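Local structure of LP04448p (Drosophila melanogaster, 2QK2) at residues I122-Y126 with F156-A160; L6-I12 with H46-E50; F20-L24 with A56-A60. The protein probably binds tubulin through TOG domains such as this HEAT-repeat one, as expected of an XMAP215-family protein that tracks microtubule plus ends. All blocks are in the same frame, centred on the assembly; numbering follows the deposited sequence.

Interaction 1. Residues I122-Y126 with F156-A160; sequences IDAIY and FIARA
Two α-helical turns, 122-126 and 156-160, pack with N-to-C directions 44° apart (crossing angle -44°) and axes 10.5 Å apart at closest approach; Asp123 and Ala160 have the nearest CA atoms, at 7.0 Å. The main bump is the ring of Phe156 (chi1 t), which fills the hollow between Ile122 and Tyr126, one turn apart. Ile122, t at both chi angles, lays CD1 over the ring face, 3.9 Å from the Phe156 centroid. These are the second helices of consecutive HEAT repeats in the TOG domain. Phe156 turns its edge toward the face of Tyr126 (chi1 t) in an offset edge-to-face pair, centroids 5.9 Å apart and planes at 87°. Ala160 CB sits over the face of the Tyr126 ring, 3.7 Å from the ring centroid, a CH-pi contact; Tyr126 OH hydrogen-bonds Thr164. At the more exposed margin a bidentate salt bridge runs from Arg159 NE to Asp123 OD2 (2.7 Å) and Arg159 NH2 to Asp123 OD1 (3.0 Å), and water 1 donates to Asp123 OD1 (2.7 Å).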
ATOM      1  N   ILE A 122       0.310  -1.194   2.736  1.00 19.45           N
ATOM      2  CA  ILE A 122      -0.517  -0.556   1.725  1.00 20.87           C
ATOM      3  C   ILE A 122      -0.854  -1.503   0.572  1.00 21.02           C
ATOM      4  O   ILE A 122      -1.936  -1.408  -0.012  1.00 19.96           O
ATOM      5  CB  ILE A 122       0.122   0.768   1.205  1.00 22.91           C
ATOM      6  CG1 ILE A 122      -0.952   1.602   0.501  1.00 24.02           C
ATOM      7  CG2 ILE A 122       1.277   0.483   0.253  1.00 22.44           C
ATOM      8  CD1 ILE A 122      -0.539   3.027   0.247  1.00 26.65           C
ATOM      9  N   ASP A 123       0.047  -2.434   0.262  1.00 20.40           N
ATOM     10  CA  ASP A 123      -0.209  -3.391  -0.812  1.00 21.99           C
ATOM     11  C   ASP A 123      -1.338  -4.362  -0.421  1.00 23.54           C
ATOM     12  O   ASP A 123      -2.241  -4.639  -1.219  1.00 23.72           O
ATOM     13  CB  ASP A 123       1.064  -4.186  -1.149  1.00 21.71           C
ATOM     14  CG  ASP A 123       2.100  -3.354  -1.927  1.00 23.62           C
ATOM     15  OD1 ASP A 123       1.835  -2.172  -2.238  1.00 23.20           O
ATOM     16  OD2 ASP A 123       3.185  -3.892  -2.229  1.00 23.68           O
ATOM     17  N   ALA A 124      -1.286  -4.875   0.806  1.00 21.96           N
ATOM     18  CA  ALA A 124      -2.310  -5.799   1.279  1.00 21.72           C
ATOM     19  C   ALA A 124      -3.654  -5.080   1.335  1.00 22.39           C
ATOM     20  O   ALA A 124      -4.686  -5.645   1.000  1.00 23.43           O
ATOM     21  CB  ALA A 124      -1.932  -6.339   2.661  1.00 20.71           C
ATOM     22  N   ILE A 125      -3.633  -3.818   1.742  1.00 22.40           N
ATOM     23  CA  ILE A 125      -4.853  -3.036   1.836  1.00 21.54           C
ATOM     24  C   ILE A 125      -5.442  -2.755   0.456  1.00 23.08           C
ATOM     25  O   ILE A 125      -6.665  -2.774   0.274  1.00 21.40           O
ATOM     26  CB  ILE A 125      -4.589  -1.718   2.592  1.00 20.95           C
ATOM     27  CG1 ILE A 125      -4.237  -2.042   4.050  1.00 20.89           C
ATOM     28  CG2 ILE A 125      -5.811  -0.804   2.513  1.00 23.21           C
ATOM     29  CD1 ILE A 125      -3.998  -0.829   4.918  1.00 18.96           C
ATOM     30  N   TYR A 126      -4.573  -2.513  -0.523  1.00 22.37           N
ATOM     31  CA  TYR A 126      -5.033  -2.245  -1.885  1.00 22.37           C
ATOM     32  C   TYR A 126      -5.907  -3.383  -2.411  1.00 22.63           C
ATOM     33  O   TYR A 126      -6.904  -3.150  -3.093  1.00 22.64           O
ATOM     34  CB  TYR A 126      -3.844  -2.053  -2.832  1.00 22.06           C
ATOM     35  CG  TYR A 126      -4.272  -1.868  -4.270  1.00 23.71           C
ATOM     36  CD1 TYR A 126      -4.962  -0.724  -4.666  1.00 25.26           C
ATOM     37  CD2 TYR A 126      -4.038  -2.862  -5.224  1.00 24.10           C
ATOM     38  CE1 TYR A 126      -5.420  -0.568  -5.974  1.00 25.79           C
ATOM     39  CE2 TYR A 126      -4.490  -2.717  -6.543  1.00 24.63           C
ATOM     40  CZ  TYR A 126      -5.183  -1.566  -6.906  1.00 27.13           C
ATOM     41  OH  TYR A 126      -5.667  -1.415  -8.192  1.00 29.32           O
ATOM     42  N   PHE A 156       4.035   2.500  -5.433  1.00 20.34           N
ATOM     43  CA  PHE A 156       2.825   1.834  -4.945  1.00 21.39           C
ATOM     44  C   PHE A 156       1.884   1.613  -6.137  1.00 19.41           C
ATOM     45  O   PHE A 156       1.300   0.545  -6.296  1.00 21.49           O
ATOM     46  CB  PHE A 156       2.130   2.695  -3.885  1.00 19.55           C
ATOM     47  CG  PHE A 156       0.679   2.339  -3.670  1.00 20.46           C
ATOM     48  CD1 PHE A 156       0.320   1.080  -3.203  1.00 19.56           C
ATOM     49  CD2 PHE A 156      -0.324   3.264  -3.948  1.00 21.75           C
ATOM     50  CE1 PHE A 156      -1.022   0.744  -3.013  1.00 22.36           C
ATOM     51  CE2 PHE A 156      -1.670   2.940  -3.763  1.00 23.84           C
ATOM     52  CZ  PHE A 156      -2.017   1.678  -3.294  1.00 22.01           C
ATOM     53  N   ILE A 157       1.744   2.636  -6.973  1.00 21.50           N
ATOM     54  CA  ILE A 157       0.895   2.551  -8.161  1.00 20.88           C
ATOM     55  C   ILE A 157       1.393   1.449  -9.106  1.00 23.32           C
ATOM     56  O   ILE A 157       0.597   0.679  -9.662  1.00 22.12           O
ATOM     57  CB  ILE A 157       0.863   3.911  -8.897  1.00 21.42           C
ATOM     58  CG1 ILE A 157       0.153   4.950  -8.015  1.00 17.57           C
ATOM     59  CG2 ILE A 157       0.165   3.777 -10.242  1.00 19.35           C
ATOM     60  CD1 ILE A 157       0.207   6.363  -8.561  1.00 18.96           C
ATOM     61  N   ALA A 158       2.710   1.364  -9.276  1.00 22.88           N
ATOM     62  CA  ALA A 158       3.300   0.349 -10.145  1.00 24.28           C
ATOM     63  C   ALA A 158       2.957  -1.055  -9.648  1.00 24.84           C
ATOM     64  O   ALA A 158       2.473  -1.891 -10.413  1.00 24.81           O
ATOM     65  CB  ALA A 158       4.822   0.524 -10.208  1.00 22.47           C
ATOM     66  N   ARG A 159       3.213  -1.320  -8.369  1.00 23.78           N
ATOM     67  CA  ARG A 159       2.913  -2.634  -7.812  1.00 23.21           C
ATOM     68  C   ARG A 159       1.410  -2.904  -7.876  1.00 23.47           C
ATOM     69  O   ARG A 159       0.981  -4.007  -8.221  1.00 24.77           O
ATOM     70  CB  ARG A 159       3.408  -2.734  -6.367  1.00 23.15           C
ATOM     71  CG  ARG A 159       4.922  -2.587  -6.208  1.00 24.23           C
ATOM     72  CD  ARG A 159       5.388  -3.007  -4.805  1.00 23.20           C
ATOM     73  NE  ARG A 159       4.690  -2.283  -3.744  1.00 22.16           N
ATOM     74  CZ  ARG A 159       4.985  -1.051  -3.333  1.00 24.15           C
ATOM     75  NH1 ARG A 159       5.985  -0.370  -3.888  1.00 20.17           N
ATOM     76  NH2 ARG A 159       4.264  -0.490  -2.367  1.00 21.31           N
ATOM     77  N   ALA A 160       0.607  -1.891  -7.571  1.00 22.24           N
ATOM     78  CA  ALA A 160      -0.850  -2.042  -7.610  1.00 23.57           C
ATOM     79  C   ALA A 160      -1.342  -2.441  -9.011  1.00 24.86           C
ATOM     80  O   ALA A 160      -2.166  -3.350  -9.165  1.00 23.44           O
ATOM     81  CB  ALA A 160      -1.521  -0.735  -7.179  1.00 22.10           C
TER
HETATM   82  O   HOH W   1       0.267  -2.107  -4.494  1.00 31.58           O

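Interaction 2. Residues L6-I12 with H46-E50; sequences LLDPVDI and HPKLE
Both segments lack regular secondary structure and are extended mainly where they pair, around Pro9-Val10 and Lys48-Glu50, with the CA atoms of Pro9 and Glu50 4.5 Å apart. His46, the first residue to leave helical geometry after helix 29-45, presents its imidazole (chi1 m) as a platform for Val10, whose CG1 lies over the ring face, 3.8 Å from the centroid. Pro47 follows, its CG 3.9 Å from Leu6 CD2. Lys48 then directs its CB toward Leu6, 3.2 Å from Leu6 O, while its CG meets Pro9 CG at 3.8 Å. Its carbonyl starts a single β-bridge: Val10 N donates to Lys48 O (2.9 Å), and Glu50 N to Val10 O (2.9 Å), so that Val10 pairs with Leu49 in the parallel pattern. In this all-helical HEAT-repeat fold, the bridge ties the N-terminal segment to the loop linking the first two repeats. Water 2 extends the join, accepting from Lys48 N (3.0 Å) and donating to Asp8 O (3.1 Å). Leu49 directs its CB away from 6-12 into the core beside Leu43 and Leu84, yet its CD2 still reaches Ile12 CG2 at 3.7 Å. Glu50 sets its CB 4.1 Å from Pro9 CB. Beyond it, Glu50 OE1 lies 3.4 Å from Asp11 OD2, two like charges in proximity; Asp11, centre of an inverse γ-turn, uses OD1 to accept from Ser14 N.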
ATOM      1  N   LEU A   6      -6.063 -24.186   8.112  1.00 59.03           N
ATOM      2  CA  LEU A   6      -5.573 -22.850   7.794  1.00 55.89           C
ATOM      3  C   LEU A   6      -6.692 -22.045   7.138  1.00 53.31           C
ATOM      4  O   LEU A   6      -6.637 -20.817   7.082  1.00 53.34           O
ATOM      5  CB  LEU A   6      -4.385 -22.929   6.831  1.00 56.75           C
ATOM      6  CG  LEU A   6      -3.067 -23.533   7.326  1.00 58.00           C
ATOM      7  CD1 LEU A   6      -2.090 -23.625   6.162  1.00 57.73           C
ATOM      8  CD2 LEU A   6      -2.487 -22.676   8.444  1.00 57.82           C
ATOM      9  N   LEU A   7      -7.702 -22.751   6.637  1.00 49.66           N
ATOM     10  CA  LEU A   7      -8.837 -22.118   5.975  1.00 46.78           C
ATOM     11  C   LEU A   7      -9.967 -21.881   6.972  1.00 45.35           C
ATOM     12  O   LEU A   7     -11.045 -21.409   6.608  1.00 44.62           O
ATOM     13  CB  LEU A   7      -9.344 -23.006   4.838  1.00 44.83           C
ATOM     14  CG  LEU A   7      -8.320 -23.477   3.803  1.00 44.34           C
ATOM     15  CD1 LEU A   7      -8.994 -24.453   2.848  1.00 43.64           C
ATOM     16  CD2 LEU A   7      -7.742 -22.288   3.048  1.00 41.25           C
ATOM     17  N   ASP A   8      -9.712 -22.214   8.231  1.00 43.83           N
ATOM     18  CA  ASP A   8     -10.706 -22.050   9.280  1.00 43.96           C
ATOM     19  C   ASP A   8     -10.591 -20.676   9.942  1.00 42.09           C
ATOM     20  O   ASP A   8      -9.615 -20.392  10.632  1.00 41.72           O
ATOM     21  CB  ASP A   8     -10.531 -23.160  10.319  1.00 46.42           C
ATOM     22  CG  ASP A   8     -11.595 -23.125  11.388  1.00 49.96           C
ATOM     23  OD1 ASP A   8     -12.790 -23.028  11.033  1.00 51.02           O
ATOM     24  OD2 ASP A   8     -11.237 -23.200  12.583  1.00 53.19           O
ATOM     25  N   PRO A   9     -11.595 -19.804   9.737  1.00 40.43           N
ATOM     26  CA  PRO A   9     -11.600 -18.451  10.313  1.00 39.78           C
ATOM     27  C   PRO A   9     -11.427 -18.459  11.830  1.00 39.83           C
ATOM     28  O   PRO A   9     -12.195 -19.101  12.549  1.00 40.52           O
ATOM     29  CB  PRO A   9     -12.961 -17.901   9.892  1.00 39.89           C
ATOM     30  CG  PRO A   9     -13.232 -18.623   8.601  1.00 39.70           C
ATOM     31  CD  PRO A   9     -12.812 -20.031   8.941  1.00 39.49           C
ATOM     32  N   VAL A  10     -10.412 -17.748  12.311  1.00 36.89           N
ATOM     33  CA  VAL A  10     -10.145 -17.682  13.738  1.00 36.37           C
ATOM     34  C   VAL A  10     -10.543 -16.336  14.338  1.00 36.03           C
ATOM     35  O   VAL A  10     -10.360 -15.287  13.721  1.00 34.29           O
ATOM     36  CB  VAL A  10      -8.655 -17.942  14.036  1.00 35.68           C
ATOM     37  CG1 VAL A  10      -8.374 -17.742  15.515  1.00 36.31           C
ATOM     38  CG2 VAL A  10      -8.290 -19.362  13.624  1.00 35.33           C
ATOM     39  N   ASP A  11     -11.097 -16.386  15.545  1.00 36.48           N
ATOM     40  CA  ASP A  11     -11.520 -15.192  16.265  1.00 36.86           C
ATOM     41  C   ASP A  11     -10.337 -14.681  17.079  1.00 36.15           C
ATOM     42  O   ASP A  11     -10.222 -14.992  18.266  1.00 38.69           O
ATOM     43  CB  ASP A  11     -12.672 -15.541  17.211  1.00 40.17           C
ATOM     44  CG  ASP A  11     -13.174 -14.340  17.995  1.00 42.18           C
ATOM     45  OD1 ASP A  11     -12.439 -13.340  18.108  1.00 43.29           O
ATOM     46  OD2 ASP A  11     -14.306 -14.404  18.513  1.00 46.67           O
ATOM     47  N   ILE A  12      -9.456 -13.905  16.456  1.00 33.83           N
ATOM     48  CA  ILE A  12      -8.300 -13.388  17.177  1.00 31.86           C
ATOM     49  C   ILE A  12      -8.660 -12.217  18.090  1.00 30.81           C
ATOM     50  O   ILE A  12      -7.934 -11.914  19.035  1.00 28.64           O
ATOM     51  CB  ILE A  12      -7.173 -12.926  16.218  1.00 32.54           C
ATOM     52  CG1 ILE A  12      -7.676 -11.791  15.326  1.00 30.99           C
ATOM     53  CG2 ILE A  12      -6.671 -14.105  15.396  1.00 33.44           C
ATOM     54  CD1 ILE A  12      -6.560 -11.064  14.604  1.00 35.17           C
ATOM     55  N   HIS A  46      -2.692 -17.466  12.719  1.00 38.58           N
ATOM     56  CA  HIS A  46      -4.021 -17.640  12.141  1.00 38.07           C
ATOM     57  C   HIS A  46      -4.214 -16.792  10.888  1.00 37.47           C
ATOM     58  O   HIS A  46      -4.796 -15.707  10.944  1.00 36.15           O
ATOM     59  CB  HIS A  46      -5.073 -17.274  13.184  1.00 39.18           C
ATOM     60  CG  HIS A  46      -4.854 -17.939  14.506  1.00 41.97           C
ATOM     61  ND1 HIS A  46      -4.946 -19.303  14.675  1.00 42.20           N
ATOM     62  CD2 HIS A  46      -4.518 -17.431  15.715  1.00 42.47           C
ATOM     63  CE1 HIS A  46      -4.675 -19.608  15.932  1.00 42.73           C
ATOM     64  NE2 HIS A  46      -4.412 -18.489  16.584  1.00 43.25           N
ATOM     65  N   PRO A  47      -3.745 -17.290   9.735  1.00 36.47           N
ATOM     66  CA  PRO A  47      -3.846 -16.595   8.446  1.00 36.08           C
ATOM     67  C   PRO A  47      -5.269 -16.291   7.977  1.00 34.93           C
ATOM     68  O   PRO A  47      -5.474 -15.410   7.140  1.00 34.05           O
ATOM     69  CB  PRO A  47      -3.102 -17.531   7.494  1.00 37.23           C
ATOM     70  CG  PRO A  47      -3.371 -18.877   8.078  1.00 37.73           C
ATOM     71  CD  PRO A  47      -3.165 -18.633   9.557  1.00 36.85           C
ATOM     72  N   LYS A  48      -6.248 -17.016   8.509  1.00 33.21           N
ATOM     73  CA  LYS A  48      -7.643 -16.796   8.132  1.00 31.86           C
ATOM     74  C   LYS A  48      -8.370 -16.178   9.323  1.00 31.13           C
ATOM     75  O   LYS A  48      -8.476 -16.786  10.388  1.00 28.57           O
ATOM     76  CB  LYS A  48      -8.302 -18.120   7.737  1.00 34.80           C
ATOM     77  CG  LYS A  48      -9.710 -17.983   7.184  1.00 34.92           C
ATOM     78  CD  LYS A  48      -9.713 -17.267   5.847  1.00 36.20           C
ATOM     79  CE  LYS A  48     -11.120 -17.203   5.267  1.00 39.47           C
ATOM     80  NZ  LYS A  48     -11.157 -16.543   3.926  1.00 38.88           N
ATOM     81  N   LEU A  49      -8.876 -14.965   9.137  1.00 31.16           N
ATOM     82  CA  LEU A  49      -9.550 -14.258  10.216  1.00 31.33           C
ATOM     83  C   LEU A  49     -11.066 -14.221  10.109  1.00 32.91           C
ATOM     84  O   LEU A  49     -11.634 -14.019   9.038  1.00 31.95           O
ATOM     85  CB  LEU A  49      -9.004 -12.830  10.313  1.00 28.58           C
ATOM     86  CG  LEU A  49      -7.482 -12.756  10.504  1.00 29.24           C
ATOM     87  CD1 LEU A  49      -7.009 -11.310  10.470  1.00 26.57           C
ATOM     88  CD2 LEU A  49      -7.110 -13.417  11.826  1.00 28.37           C
ATOM     89  N   GLU A  50     -11.712 -14.414  11.252  1.00 34.42           N
ATOM     90  CA  GLU A  50     -13.165 -14.400  11.350  1.00 36.61           C
ATOM     91  C   GLU A  50     -13.686 -12.966  11.221  1.00 36.65           C
ATOM     92  O   GLU A  50     -12.957 -12.005  11.488  1.00 35.88           O
ATOM     93  CB  GLU A  50     -13.560 -14.980  12.708  1.00 39.07           C
ATOM     94  CG  GLU A  50     -15.038 -15.205  12.926  1.00 44.21           C
ATOM     95  CD  GLU A  50     -15.315 -15.756  14.315  1.00 47.39           C
ATOM     96  OE1 GLU A  50     -15.234 -14.979  15.292  1.00 48.40           O
ATOM     97  OE2 GLU A  50     -15.591 -16.968  14.430  1.00 49.40           O
TER
HETATM   98  O   HOH W   2      -6.720 -19.349  10.399  1.00 42.39           O

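Interaction 3. Residues F20-L24 with A56-A60; sequences FYDKL and ALVSA
Segments 20-24 and 56-60 are both α-helical and run nearly parallel, their directions 17° apart (crossing angle +17°) with axes 11.5 Å apart at closest approach; the nearest CA atoms are those of Tyr21 and Ala60, at 7.5 Å. They belong to the first helices of two successive HEAT repeats, the short helix 20-24 standing at the N-terminal end of the TOG solenoid. The wide spacing is spanned mostly by large side chains of 20-24 facing small ones of 56-60. Tyr21 (chi1 m) reaches across beside Ala56 and Leu57, its OH 3.9 Å from Ala56 CB and 3.7 Å from Leu57 CB, while the ring presents its edge to Ala60. No hydrogen bond joins the segments: Tyr21 OH lies 3.5 Å from Leu57 N, but at a poor angle. Deeper in, Phe20 (chi1 t) and Leu57 (chi1 t, chi2 p) meet through Phe20 CE2 and Leu57 CD1 at 3.7 Å, and both also rest on Leu39 of helix 29-45, the second helix of the first repeat. Ala60 CB is met by two side chains, with Tyr21 CE2 and Leu24 CD1 each 3.9 Å from it.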
ATOM      1  N   PHE A  20      -4.140  -5.173  25.931  1.00 23.10           N
ATOM      2  CA  PHE A  20      -3.598  -4.828  24.626  1.00 22.99           C
ATOM      3  C   PHE A  20      -3.619  -3.319  24.371  1.00 21.64           C
ATOM      4  O   PHE A  20      -2.581  -2.713  24.096  1.00 21.03           O
ATOM      5  CB  PHE A  20      -4.391  -5.530  23.523  1.00 23.15           C
ATOM      6  CG  PHE A  20      -3.933  -5.176  22.141  1.00 25.41           C
ATOM      7  CD1 PHE A  20      -2.823  -5.806  21.579  1.00 25.53           C
ATOM      8  CD2 PHE A  20      -4.578  -4.173  21.417  1.00 26.06           C
ATOM      9  CE1 PHE A  20      -2.359  -5.442  20.315  1.00 24.97           C
ATOM     10  CE2 PHE A  20      -4.120  -3.800  20.147  1.00 27.08           C
ATOM     11  CZ  PHE A  20      -3.006  -4.440  19.597  1.00 24.80           C
ATOM     12  N   TYR A  21      -4.798  -2.709  24.472  1.00 20.33           N
ATOM     13  CA  TYR A  21      -4.922  -1.281  24.217  1.00 18.82           C
ATOM     14  C   TYR A  21      -4.277  -0.386  25.274  1.00 20.63           C
ATOM     15  O   TYR A  21      -3.649   0.618  24.933  1.00 20.75           O
ATOM     16  CB  TYR A  21      -6.398  -0.913  24.007  1.00 18.44           C
ATOM     17  CG  TYR A  21      -6.994  -1.602  22.796  1.00 18.22           C
ATOM     18  CD1 TYR A  21      -7.727  -2.783  22.927  1.00 18.54           C
ATOM     19  CD2 TYR A  21      -6.770  -1.105  21.506  1.00 20.05           C
ATOM     20  CE1 TYR A  21      -8.222  -3.458  21.805  1.00 20.45           C
ATOM     21  CE2 TYR A  21      -7.256  -1.774  20.373  1.00 19.41           C
ATOM     22  CZ  TYR A  21      -7.979  -2.948  20.532  1.00 20.98           C
ATOM     23  OH  TYR A  21      -8.449  -3.621  19.424  1.00 21.60           O
ATOM     24  N   ASP A  22      -4.410  -0.740  26.551  1.00 20.31           N
ATOM     25  CA  ASP A  22      -3.798   0.074  27.595  1.00 22.74           C
ATOM     26  C   ASP A  22      -2.280   0.132  27.432  1.00 23.85           C
ATOM     27  O   ASP A  22      -1.679   1.200  27.536  1.00 22.94           O
ATOM     28  CB  ASP A  22      -4.146  -0.467  28.990  1.00 25.94           C
ATOM     29  CG  ASP A  22      -5.603  -0.231  29.362  1.00 28.70           C
ATOM     30  OD1 ASP A  22      -6.228   0.697  28.801  1.00 27.59           O
ATOM     31  OD2 ASP A  22      -6.120  -0.965  30.228  1.00 33.19           O
ATOM     32  N   LYS A  23      -1.651  -1.008  27.164  1.00 25.29           N
ATOM     33  CA  LYS A  23      -0.200  -1.012  26.997  1.00 28.09           C
ATOM     34  C   LYS A  23       0.273  -0.143  25.834  1.00 28.18           C
ATOM     35  O   LYS A  23       1.342   0.473  25.911  1.00 25.71           O
ATOM     36  CB  LYS A  23       0.321  -2.432  26.811  1.00 29.45           C
ATOM     37  CG  LYS A  23       0.605  -3.177  28.109  1.00 33.15           C
ATOM     38  CD  LYS A  23       1.297  -4.495  27.780  1.00 36.32           C
ATOM     39  CE  LYS A  23       1.766  -5.238  29.007  1.00 37.02           C
ATOM     40  NZ  LYS A  23       2.372  -6.538  28.594  1.00 38.56           N
ATOM     41  N   LEU A  24      -0.513  -0.098  24.759  1.00 27.43           N
ATOM     42  CA  LEU A  24      -0.149   0.714  23.598  1.00 27.92           C
ATOM     43  C   LEU A  24      -0.095   2.196  23.961  1.00 29.03           C
ATOM     44  O   LEU A  24       0.500   2.994  23.239  1.00 28.80           O
ATOM     45  CB  LEU A  24      -1.140   0.497  22.444  1.00 27.53           C
ATOM     46  CG  LEU A  24      -0.858  -0.724  21.562  1.00 27.73           C
ATOM     47  CD1 LEU A  24      -1.890  -0.813  20.445  1.00 28.92           C
ATOM     48  CD2 LEU A  24       0.545  -0.602  20.975  1.00 26.83           C
ATOM     49  N   ALA A  56     -11.427  -0.711  16.058  1.00 17.28           N
ATOM     50  CA  ALA A  56     -10.569  -0.274  17.161  1.00 18.81           C
ATOM     51  C   ALA A  56      -9.124  -0.700  16.939  1.00 17.46           C
ATOM     52  O   ALA A  56      -8.194   0.063  17.206  1.00 17.96           O
ATOM     53  CB  ALA A  56     -11.089  -0.837  18.504  1.00 18.18           C
ATOM     54  N   LEU A  57      -8.939  -1.921  16.448  1.00 17.01           N
ATOM     55  CA  LEU A  57      -7.599  -2.431  16.200  1.00 18.39           C
ATOM     56  C   LEU A  57      -6.911  -1.641  15.085  1.00 16.56           C
ATOM     57  O   LEU A  57      -5.750  -1.248  15.215  1.00 18.95           O
ATOM     58  CB  LEU A  57      -7.655  -3.924  15.840  1.00 17.95           C
ATOM     59  CG  LEU A  57      -6.301  -4.572  15.520  1.00 19.76           C
ATOM     60  CD1 LEU A  57      -5.314  -4.320  16.660  1.00 17.95           C
ATOM     61  CD2 LEU A  57      -6.488  -6.066  15.283  1.00 19.21           C
ATOM     62  N   VAL A  58      -7.626  -1.397  13.993  1.00 17.07           N
ATOM     63  CA  VAL A  58      -7.055  -0.643  12.880  1.00 17.02           C
ATOM     64  C   VAL A  58      -6.661   0.769  13.330  1.00 18.62           C
ATOM     65  O   VAL A  58      -5.595   1.277  12.973  1.00 17.62           O
ATOM     66  CB  VAL A  58      -8.049  -0.564  11.687  1.00 18.35           C
ATOM     67  CG1 VAL A  58      -7.475   0.336  10.574  1.00 17.45           C
ATOM     68  CG2 VAL A  58      -8.300  -1.975  11.135  1.00 18.22           C
ATOM     69  N   SER A  59      -7.519   1.399  14.124  1.00 18.77           N
ATOM     70  CA  SER A  59      -7.230   2.738  14.621  1.00 18.75           C
ATOM     71  C   SER A  59      -5.976   2.719  15.506  1.00 19.85           C
ATOM     72  O   SER A  59      -5.130   3.609  15.413  1.00 19.45           O
ATOM     73  CB  SER A  59      -8.425   3.269  15.417  1.00 21.43           C
ATOM     74  OG  SER A  59      -8.193   4.595  15.868  1.00 25.49           O
ATOM     75  N   ALA A  60      -5.859   1.704  16.360  1.00 18.87           N
ATOM     76  CA  ALA A  60      -4.699   1.591  17.247  1.00 20.55           C
ATOM     77  C   ALA A  60      -3.414   1.437  16.432  1.00 19.48           C
ATOM     78  O   ALA A  60      -2.402   2.071  16.728  1.00 19.97           O
ATOM     79  CB  ALA A  60      -4.872   0.394  18.196  1.00 16.67           C
TER

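In the fold
Interactions 1 and 3 join neighbouring repeats of one α-solenoid, and interaction 2 fastens its N-terminal segment to the loop after helix 29-45. Interactions 2 and 3 share the N-terminal end and cross along the chain, their segments alternating in the order 6-12, 20-24, 46-50, 56-60; helix 29-45 lies between their first and second halves. Their centres are 20 Å apart, their nearest atoms about 5 Å. Interaction 1 follows in series near the middle of the chain, its centre 23 Å from that of interaction 2 and 25 Å from that of interaction 3. Interaction 3 pairs first helices of adjacent repeats and interaction 1 second helices, consistent with repeats stacked into an elongated paddle.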